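Local coordinates for protein chitooligosaccharide oxidase (Gibberella zeae, PDB 6Y0R) that oxidises the C1 hydroxyl of chitooligosaccharides to the lactone with a covalently bound FAD, passing the electrons to molecular oxygen and releasing hydrogen peroxide, at residues Val73-Glu78 / Val188-Val194; Gly84-Ser88 / Asn480-Asn484; Asn202-Trp207 / Val472-Tyr476. All blocks are in the same frame, centred on the assembly; numbering follows the deposited sequence.

Interaction 1: Val73-Glu78 / Val188-Val194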
loop_
_atom_site.group_PDB
_atom_site.type_symbol
_atom_site.label_atom_id
_atom_site.label_comp_id
_atom_site.label_asym_id
_atom_site.label_seq_id
_atom_site.Cartn_x
_atom_site.Cartn_y
_atom_site.Cartn_z
ATOM N N VAL A 73 14.276 18.617 -7.392
ATOM C CA VAL A 73 13.436 17.563 -8.061
ATOM C C VAL A 73 13.205 17.998 -9.524
ATOM O O VAL A 73 13.428 17.144 -10.434
ATOM C CB VAL A 73 12.114 17.295 -7.320
ATOM C CG1 VAL A 73 11.277 16.228 -8.037
ATOM C CG2 VAL A 73 12.337 16.862 -5.879
ATOM N N SER A 74 12.797 19.257 -9.758
ATOM C CA SER A 74 12.579 19.783 -11.128
ATOM C C SER A 74 13.850 19.582 -11.944
ATOM O O SER A 74 13.741 19.059 -13.063
ATOM C CB SER A 74 12.171 21.227 -11.163
ATOM O OG SER A 74 10.836 21.365 -10.778
ATOM N N ALA A 75 15.008 20.022 -11.447
ATOM C CA ALA A 75 16.291 19.907 -12.187
ATOM C C ALA A 75 16.598 18.434 -12.476
ATOM O O ALA A 75 17.054 18.092 -13.587
ATOM C CB ALA A 75 17.419 20.566 -11.424
ATOM N N ALA A 76 16.340 17.552 -11.516
ATOM C CA ALA A 76 16.659 16.129 -11.691
ATOM C C ALA A 76 15.771 15.555 -12.802
ATOM O O ALA A 76 16.310 14.823 -13.655
ATOM C CB ALA A 76 16.506 15.366 -10.399
ATOM N N VAL A 77 14.487 15.859 -12.779
ATOM C CA VAL A 77 13.544 15.378 -13.823
ATOM C C VAL A 77 14.012 15.944 -15.172
ATOM O O VAL A 77 14.093 15.176 -16.131
ATOM C CB VAL A 77 12.095 15.738 -13.502
ATOM C CG1 VAL A 77 11.159 15.452 -14.660
ATOM C CG2 VAL A 77 11.633 14.998 -12.243
ATOM N N GLU A 78 14.382 17.221 -15.222
ATOM C CA GLU A 78 14.782 17.843 -16.522
ATOM C C GLU A 78 15.981 17.085 -17.076
ATOM O O GLU A 78 16.021 16.819 -18.315
ATOM C CB GLU A 78 15.082 19.337 -16.369
ATOM C CG GLU A 78 13.823 20.167 -16.320
ATOM C CD GLU A 78 13.908 21.527 -15.643
ATOM O OE1 GLU A 78 15.017 21.945 -15.223
ATOM O OE2 GLU A 78 12.852 22.130 -15.493
ATOM N N VAL A 188 5.857 17.413 -9.926
ATOM C CA VAL A 188 6.900 17.757 -10.916
ATOM C C VAL A 188 6.598 16.904 -12.146
ATOM O O VAL A 188 6.842 15.678 -12.107
ATOM C CB VAL A 188 8.327 17.565 -10.398
ATOM C CG1 VAL A 188 9.350 17.820 -11.510
ATOM C CG2 VAL A 188 8.588 18.467 -9.174
ATOM N N LEU A 189 6.064 17.533 -13.186
ATOM C CA LEU A 189 5.750 16.798 -14.437
ATOM C C LEU A 189 7.026 16.348 -15.109
ATOM O O LEU A 189 8.145 16.771 -14.813
ATOM C CB LEU A 189 4.882 17.636 -15.372
ATOM C CG LEU A 189 3.507 18.035 -14.847
ATOM C CD1 LEU A 189 2.766 18.811 -15.913
ATOM C CD2 LEU A 189 2.664 16.826 -14.428
ATOM N N PRO A 190 6.928 15.407 -16.060
ATOM C CA PRO A 190 8.129 14.932 -16.741
ATOM C C PRO A 190 8.958 15.960 -17.548
ATOM O O PRO A 190 10.098 15.648 -17.863
ATOM C CB PRO A 190 7.560 13.834 -17.662
ATOM C CG PRO A 190 6.337 13.372 -16.916
ATOM C CD PRO A 190 5.715 14.648 -16.376
ATOM N N THR A 191 8.400 17.151 -17.775
ATOM C CA THR A 191 9.052 18.350 -18.352
ATOM C C THR A 191 9.870 19.095 -17.295
ATOM O O THR A 191 10.678 19.979 -17.681
ATOM C CB THR A 191 8.001 19.333 -18.861
ATOM O OG1 THR A 191 7.093 19.714 -17.828
ATOM C CG2 THR A 191 7.208 18.794 -20.029
ATOM N N GLY A 192 9.589 18.838 -16.011
ATOM C CA GLY A 192 10.212 19.567 -14.881
ATOM C C GLY A 192 9.309 20.658 -14.367
ATOM O O GLY A 192 9.614 21.238 -13.277
ATOM N N LYS A 193 8.205 20.928 -15.057
ATOM C CA LYS A 193 7.209 21.946 -14.655
ATOM C C LYS A 193 6.511 21.468 -13.378
ATOM O O LYS A 193 6.049 20.295 -13.330
ATOM C CB LYS A 193 6.193 22.229 -15.764
ATOM C CG LYS A 193 5.023 23.107 -15.342
ATOM C CD LYS A 193 4.207 23.705 -16.471
ATOM C CE LYS A 193 3.971 25.192 -16.269
ATOM N NZ LYS A 193 3.643 25.878 -17.542
ATOM N N VAL A 194 6.397 22.365 -12.405
ATOM C CA VAL A 194 5.719 22.113 -11.111
ATOM C C VAL A 194 4.275 22.545 -11.250
ATOM O O VAL A 194 4.012 23.730 -11.561
ATOM C CB VAL A 194 6.432 22.860 -9.976
ATOM C CG1 VAL A 194 5.751 22.611 -8.634
ATOM C CG2 VAL A 194 7.887 22.477 -9.923
#
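Val188, the last residue of strand 182-188, presents both of its methyls to helix 70-83. Val188 CG1 lies 3.7 Å from Val77 CG2 and also covers the backbone at Ser74, while Val188 CG2 comes equally close to Val73 CG1; the side chains of Val188 and Val77 run antiparallel past one another. Leu189 then opens a type I turn that ends at Gly192, closed by a 2.8 Å bond from Gly192 N to Leu189 O. With CG1 anti to its own nitrogen (chi1 171°), Val77 pushes this methyl toward the turn, where it sits 3.3 Å from Leu189 O and almost as near to Pro190 O. Here a beta hairpin of the PCMH-type FAD-binding domain, strands 182-188 and 194-197, rests its turn on a helix of the same domain, and Val218 and Val220 of strand 218-228 back the valines. Further on, Thr191 OG1 accepts from Lys193 N in an ST turn, and Thr191 O faces CG of Glu78, whose extended chain carries OE2 to within 3.7 Å of Gly192 CA. Gly192, at positive phi (98°), comes closest to the helix backbone: its CA is 4.4 Å from Ser74 CA. Ser74 OG donates to Gly192 O at 2.8 Å, in the carbonyl plane, tying the turn to the helix. Val194 finally brings CG2 against the same hydroxyl oxygen.

Interaction 2: Gly84-Ser88 / Asn480-Asn484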
loop_
_atom_site.group_PDB
_atom_site.type_symbol
_atom_site.label_atom_id
_atom_site.label_comp_id
_atom_site.label_asym_id
_atom_site.label_seq_id
_atom_site.Cartn_x
_atom_site.Cartn_y
_atom_site.Cartn_z
ATOM N N GLY A 84 16.746 11.071 -22.020
ATOM C CA GLY A 84 15.823 9.982 -22.371
ATOM C C GLY A 84 15.964 8.801 -21.438
ATOM O O GLY A 84 15.677 7.675 -21.886
ATOM N N VAL A 85 16.307 9.032 -20.169
ATOM C CA VAL A 85 16.429 7.920 -19.173
ATOM C C VAL A 85 15.104 7.821 -18.397
ATOM O O VAL A 85 14.529 8.848 -18.026
ATOM C CB VAL A 85 17.642 8.024 -18.235
ATOM C CG1 VAL A 85 18.924 8.313 -19.015
ATOM C CG2 VAL A 85 17.437 9.044 -17.138
ATOM N N ALA A 86 14.652 6.595 -18.182
ATOM C CA ALA A 86 13.469 6.300 -17.343
ATOM C C ALA A 86 13.750 6.864 -15.952
ATOM O O ALA A 86 14.880 6.771 -15.484
ATOM C CB ALA A 86 13.169 4.819 -17.319
ATOM N N ILE A 87 12.706 7.389 -15.339
ATOM C CA ILE A 87 12.772 8.093 -14.036
ATOM C C ILE A 87 11.804 7.368 -13.102
ATOM O O ILE A 87 10.659 7.192 -13.501
ATOM C CB ILE A 87 12.405 9.572 -14.155
ATOM C CG1 ILE A 87 13.264 10.272 -15.229
ATOM C CG2 ILE A 87 12.515 10.248 -12.784
ATOM C CD1 ILE A 87 12.775 11.613 -15.581
ATOM N N SER A 88 12.265 7.108 -11.887
ATOM C CA SER A 88 11.465 6.478 -10.808
ATOM C C SER A 88 11.711 7.260 -9.528
ATOM O O SER A 88 12.903 7.503 -9.194
ATOM C CB SER A 88 11.846 5.045 -10.636
ATOM O OG SER A 88 11.509 4.280 -11.790
ATOM N N ASN A 480 6.553 8.399 -21.770
ATOM C CA ASN A 480 6.590 7.232 -20.853
ATOM C C ASN A 480 7.966 7.134 -20.178
ATOM O O ASN A 480 8.566 6.060 -20.109
ATOM C CB ASN A 480 6.158 5.951 -21.548
ATOM C CG ASN A 480 5.746 4.913 -20.544
ATOM O OD1 ASN A 480 5.482 5.263 -19.381
ATOM N ND2 ASN A 480 5.637 3.669 -20.992
ATOM N N LEU A 481 8.450 8.237 -19.591
ATOM C CA LEU A 481 9.686 8.226 -18.782
ATOM C C LEU A 481 9.401 7.626 -17.401
ATOM O O LEU A 481 10.294 6.981 -16.868
ATOM C CB LEU A 481 10.176 9.667 -18.662
ATOM C CG LEU A 481 10.615 10.315 -19.972
ATOM C CD1 LEU A 481 10.867 11.781 -19.704
ATOM C CD2 LEU A 481 11.854 9.623 -20.525
ATOM N N PHE A 482 8.181 7.804 -16.877
ATOM C CA PHE A 482 7.803 7.317 -15.515
ATOM C C PHE A 482 7.150 5.957 -15.678
ATOM O O PHE A 482 5.923 5.822 -15.539
ATOM C CB PHE A 482 6.929 8.324 -14.758
ATOM C CG PHE A 482 7.753 9.503 -14.313
ATOM C CD1 PHE A 482 8.044 10.509 -15.210
ATOM C CD2 PHE A 482 8.194 9.628 -13.007
ATOM C CE1 PHE A 482 8.837 11.581 -14.826
ATOM C CE2 PHE A 482 8.999 10.696 -12.631
ATOM C CZ PHE A 482 9.327 11.668 -13.547
ATOM N N ARG A 483 7.994 4.975 -15.928
ATOM C CA ARG A 483 7.526 3.627 -16.325
ATOM C C ARG A 483 8.149 2.552 -15.442
ATOM O O ARG A 483 9.232 2.740 -14.845
ATOM C CB ARG A 483 7.801 3.354 -17.808
ATOM C CG ARG A 483 9.266 3.192 -18.172
ATOM C CD ARG A 483 9.396 2.859 -19.637
ATOM N NE ARG A 483 10.791 2.689 -19.999
ATOM C CZ ARG A 483 11.587 3.622 -20.528
ATOM N NH1 ARG A 483 12.832 3.293 -20.864
ATOM N NH2 ARG A 483 11.143 4.835 -20.787
ATOM N N ASN A 484 7.470 1.423 -15.404
ATOM C CA ASN A 484 7.973 0.160 -14.831
ATOM C C ASN A 484 7.238 -0.952 -15.577
ATOM O O ASN A 484 6.342 -0.681 -16.374
ATOM C CB ASN A 484 7.829 0.143 -13.302
ATOM C CG ASN A 484 6.383 0.056 -12.841
ATOM O OD1 ASN A 484 5.644 -0.836 -13.263
ATOM N ND2 ASN A 484 5.983 0.907 -11.900
HETATM O O HOH W 1 12.921 6.487 -22.230
HETATM O O HOH W 2 9.449 4.791 -13.042
#
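The start of strand 87-90, an edge strand of the four-stranded mixed sheet in the FAD-binding domain, meets a loop that follows helix 466-476 where Ile87 N donates to Leu481 O. Ile87 N lies 2.9 Å from Leu481 O in a bond nearly straight at the hydrogen (169°), although the donor stands above the carbonyl plane. Ala86 CA adds a CA-H...O contact to the same oxygen, and Phe482 CA makes another to Ile87 O. Phe482 is the centre of an inverse gamma turn, and its ring is covered on one face by Ile87. Ile87 CB makes a CH-pi contact 4.0 Å from the Phe482 ring centroid, offset toward the rim, while Ile87 CG2, anti to the backbone nitrogen, reaches Phe482 CE2 at 3.5 Å.

This loop falls in the berberine-like region of the sequence, so the contact joins the C-terminal part of the chain to the sheet near its beginning. Beside the backbone bond, the guanidinium of Arg483 lies flat against Ala86, whose CB sits 3.8 Å above its plane and over its centre. Arg483 NH2 holds this pose by a bond in the guanidinium plane to Asn480 O (2.9 Å), and water 1 links the same nitrogen to Gly84 O, the glycine of a Schellman motif. Water 2 donates to Ile87 O and to Arg483 O, near Ser88 OG, a hydroxyl hydrogen-bonded to His107. Phe482 N and Leu481 N are in turn held by the carboxylate of Asp477.

Interaction 3: Asn202-Trp207 / Val472-Tyr476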
loop_
_atom_site.group_PDB
_atom_site.type_symbol
_atom_site.label_atom_id
_atom_site.label_comp_id
_atom_site.label_asym_id
_atom_site.label_seq_id
_atom_site.Cartn_x
_atom_site.Cartn_y
_atom_site.Cartn_z
ATOM N N ASN A 202 -6.592 20.933 -12.756
ATOM C CA ASN A 202 -5.916 19.747 -13.357
ATOM C C ASN A 202 -6.548 18.491 -12.743
ATOM O O ASN A 202 -5.779 17.572 -12.325
ATOM C CB ASN A 202 -4.408 19.791 -13.137
ATOM C CG ASN A 202 -3.792 21.014 -13.779
ATOM O OD1 ASN A 202 -4.094 21.299 -14.951
ATOM N ND2 ASN A 202 -2.994 21.757 -13.034
ATOM N N SER A 203 -7.872 18.403 -12.728
ATOM C CA SER A 203 -8.612 17.360 -11.985
ATOM C C SER A 203 -8.317 15.981 -12.597
ATOM O O SER A 203 -8.516 14.979 -11.882
ATOM C CB SER A 203 -10.069 17.646 -11.911
ATOM O OG SER A 203 -10.659 17.544 -13.190
ATOM N N ASP A 204 -7.902 15.926 -13.878
ATOM C CA ASP A 204 -7.534 14.637 -14.537
ATOM C C ASP A 204 -6.233 14.086 -13.923
ATOM O O ASP A 204 -6.157 12.873 -13.625
ATOM C CB ASP A 204 -7.466 14.800 -16.061
ATOM C CG ASP A 204 -6.528 15.880 -16.581
ATOM O OD1 ASP A 204 -6.033 16.716 -15.799
ATOM O OD2 ASP A 204 -6.285 15.880 -17.813
ATOM N N LEU A 205 -5.253 14.927 -13.688
ATOM C CA LEU A 205 -3.990 14.553 -13.028
ATOM C C LEU A 205 -4.330 14.136 -11.593
ATOM O O LEU A 205 -3.794 13.136 -11.116
ATOM C CB LEU A 205 -3.010 15.716 -12.997
ATOM C CG LEU A 205 -1.664 15.469 -12.329
ATOM C CD1 LEU A 205 -0.863 14.359 -13.008
ATOM C CD2 LEU A 205 -0.861 16.736 -12.326
ATOM N N PHE A 206 -5.188 14.892 -10.915
ATOM C CA PHE A 206 -5.527 14.600 -9.501
ATOM C C PHE A 206 -6.242 13.248 -9.398
ATOM O O PHE A 206 -5.989 12.490 -8.428
ATOM C CB PHE A 206 -6.374 15.719 -8.907
ATOM C CG PHE A 206 -6.567 15.583 -7.425
ATOM C CD1 PHE A 206 -5.477 15.655 -6.579
ATOM C CD2 PHE A 206 -7.828 15.382 -6.902
ATOM C CE1 PHE A 206 -5.657 15.503 -5.215
ATOM C CE2 PHE A 206 -8.007 15.257 -5.522
ATOM C CZ PHE A 206 -6.920 15.348 -4.692
ATOM N N TRP A 207 -7.135 12.955 -10.340
ATOM C CA TRP A 207 -7.775 11.627 -10.477
ATOM C C TRP A 207 -6.667 10.557 -10.603
ATOM O O TRP A 207 -6.805 9.515 -9.919
ATOM C CB TRP A 207 -8.737 11.628 -11.659
ATOM C CG TRP A 207 -9.474 10.356 -11.857
ATOM C CD1 TRP A 207 -10.631 9.956 -11.286
ATOM C CD2 TRP A 207 -9.088 9.300 -12.752
ATOM N NE1 TRP A 207 -10.994 8.731 -11.747
ATOM C CE2 TRP A 207 -10.063 8.301 -12.646
ATOM C CE3 TRP A 207 -8.017 9.151 -13.641
ATOM C CZ2 TRP A 207 -9.988 7.116 -13.383
ATOM C CZ3 TRP A 207 -7.963 7.989 -14.390
ATOM C CH2 TRP A 207 -8.925 7.000 -14.239
ATOM N N VAL A 472 -4.853 10.011 -19.566
ATOM C CA VAL A 472 -4.115 10.912 -18.655
ATOM C C VAL A 472 -2.626 10.785 -18.923
ATOM O O VAL A 472 -1.904 11.778 -18.918
ATOM C CB VAL A 472 -4.533 10.655 -17.190
ATOM C CG1 VAL A 472 -3.796 11.578 -16.251
ATOM C CG2 VAL A 472 -6.036 10.840 -17.033
ATOM N N LYS A 473 -2.144 9.565 -19.112
ATOM C CA LYS A 473 -0.726 9.285 -19.339
ATOM C C LYS A 473 -0.269 9.970 -20.632
ATOM O O LYS A 473 0.796 10.552 -20.632
ATOM C CB LYS A 473 -0.553 7.769 -19.364
ATOM C CG LYS A 473 0.860 7.276 -19.559
ATOM C CD LYS A 473 1.650 7.228 -18.275
ATOM C CE LYS A 473 3.094 6.954 -18.532
ATOM N NZ LYS A 473 3.846 6.881 -17.276
ATOM N N ALA A 474 -1.054 9.872 -21.697
ATOM C CA ALA A 474 -0.724 10.507 -22.993
ATOM C C ALA A 474 -0.597 12.028 -22.799
ATOM O O ALA A 474 0.261 12.633 -23.443
ATOM C CB ALA A 474 -1.783 10.139 -24.008
ATOM N N LYS A 475 -1.382 12.626 -21.899
ATOM C CA LYS A 475 -1.373 14.093 -21.660
ATOM C C LYS A 475 -0.158 14.498 -20.822
ATOM O O LYS A 475 0.482 15.505 -21.130
ATOM C CB LYS A 475 -2.626 14.515 -20.911
ATOM C CG LYS A 475 -2.746 16.011 -20.684
ATOM C CD LYS A 475 -4.024 16.414 -20.122
ATOM C CE LYS A 475 -3.977 17.886 -19.767
ATOM N NZ LYS A 475 -5.189 18.251 -19.032
ATOM N N TYR A 476 0.148 13.785 -19.739
ATOM C CA TYR A 476 1.183 14.222 -18.762
ATOM C C TYR A 476 2.516 13.511 -18.950
ATOM O O TYR A 476 3.535 14.101 -18.629
ATOM C CB TYR A 476 0.626 14.071 -17.337
ATOM C CG TYR A 476 -0.498 15.030 -17.047
ATOM C CD1 TYR A 476 -0.228 16.373 -16.842
ATOM C CD2 TYR A 476 -1.824 14.639 -17.009
ATOM C CE1 TYR A 476 -1.238 17.273 -16.576
ATOM C CE2 TYR A 476 -2.848 15.523 -16.700
ATOM C CZ TYR A 476 -2.552 16.866 -16.540
ATOM O OH TYR A 476 -3.512 17.802 -16.272
#
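Helices 203-207 and 472-476 approach to 10.4 Å between axes and run at 119° to each other, with Asp204 and Val472 nearest in backbone. Across this gap the carboxylate of Asp204 shares its two oxygens among three donors. Asp204 OD2 forms a salt bridge with Lys475 NZ at 2.9 Å, met on its syn side; the lysine chain, extended beyond CG, crosses the aspartate at about a right angle and lays CD and CE beside the same oxygen. Asp204 OD1 accepts from Tyr476 OH at 2.8 Å, again syn but tilted from the carboxylate plane, and also from Leu205 N, which arrives from the same face. CG of Asp204 is set between its own backbone nitrogen and carbonyl carbon (chi1 56°), a rotation that lets OD1 curl back to the next amide while the group still faces the other helix. Two donors on OD1, the amide bond markedly bent, and a charged one on OD2 would probably favour the ionised acid and limit its rotation.

The carboxylate sits at the edge of the Tyr476 ring, their planes 71° apart. Leu205 covers one face of that ring, its CB 4.1 Å from the centroid, and Lys475 CG lies over the opposite face. Val472 CG1 packs 3.8 Å from Asp204 O, and Val472 CG2 4.3 Å from Trp207 CE3. Leu205 also packs on Val187 of strand 182-188 and on Val195 and Cys197 of strand 194-197, so helix 203-212 contacts both the hairpin and helix 466-476.

The three contacts meet around the hairpin turn of interaction 1 and the chain 472-484. Pro190 packs on both neighbours: its CG lies 3.7 Å from Phe482 CE1 of interaction 2, and its CD 3.2 Å from Tyr476 O of interaction 3. Leu189 CD2 touches Tyr476 CD1 as well. Between interactions 2 and 3, whose centres are about 17 Å apart, Phe482 O comes to 2.9 Å from Lys473 NZ. Helix 70-83 leads directly into strand 87-90, so the first segments of interactions 1 and 2 sit on consecutive elements of the chain. The bound FAD lies nearest to interaction 2, with the Ser88 side chain about 5 Å away, against about 8 Å for the side chain of Val73 and about 10 Å for that of Leu205.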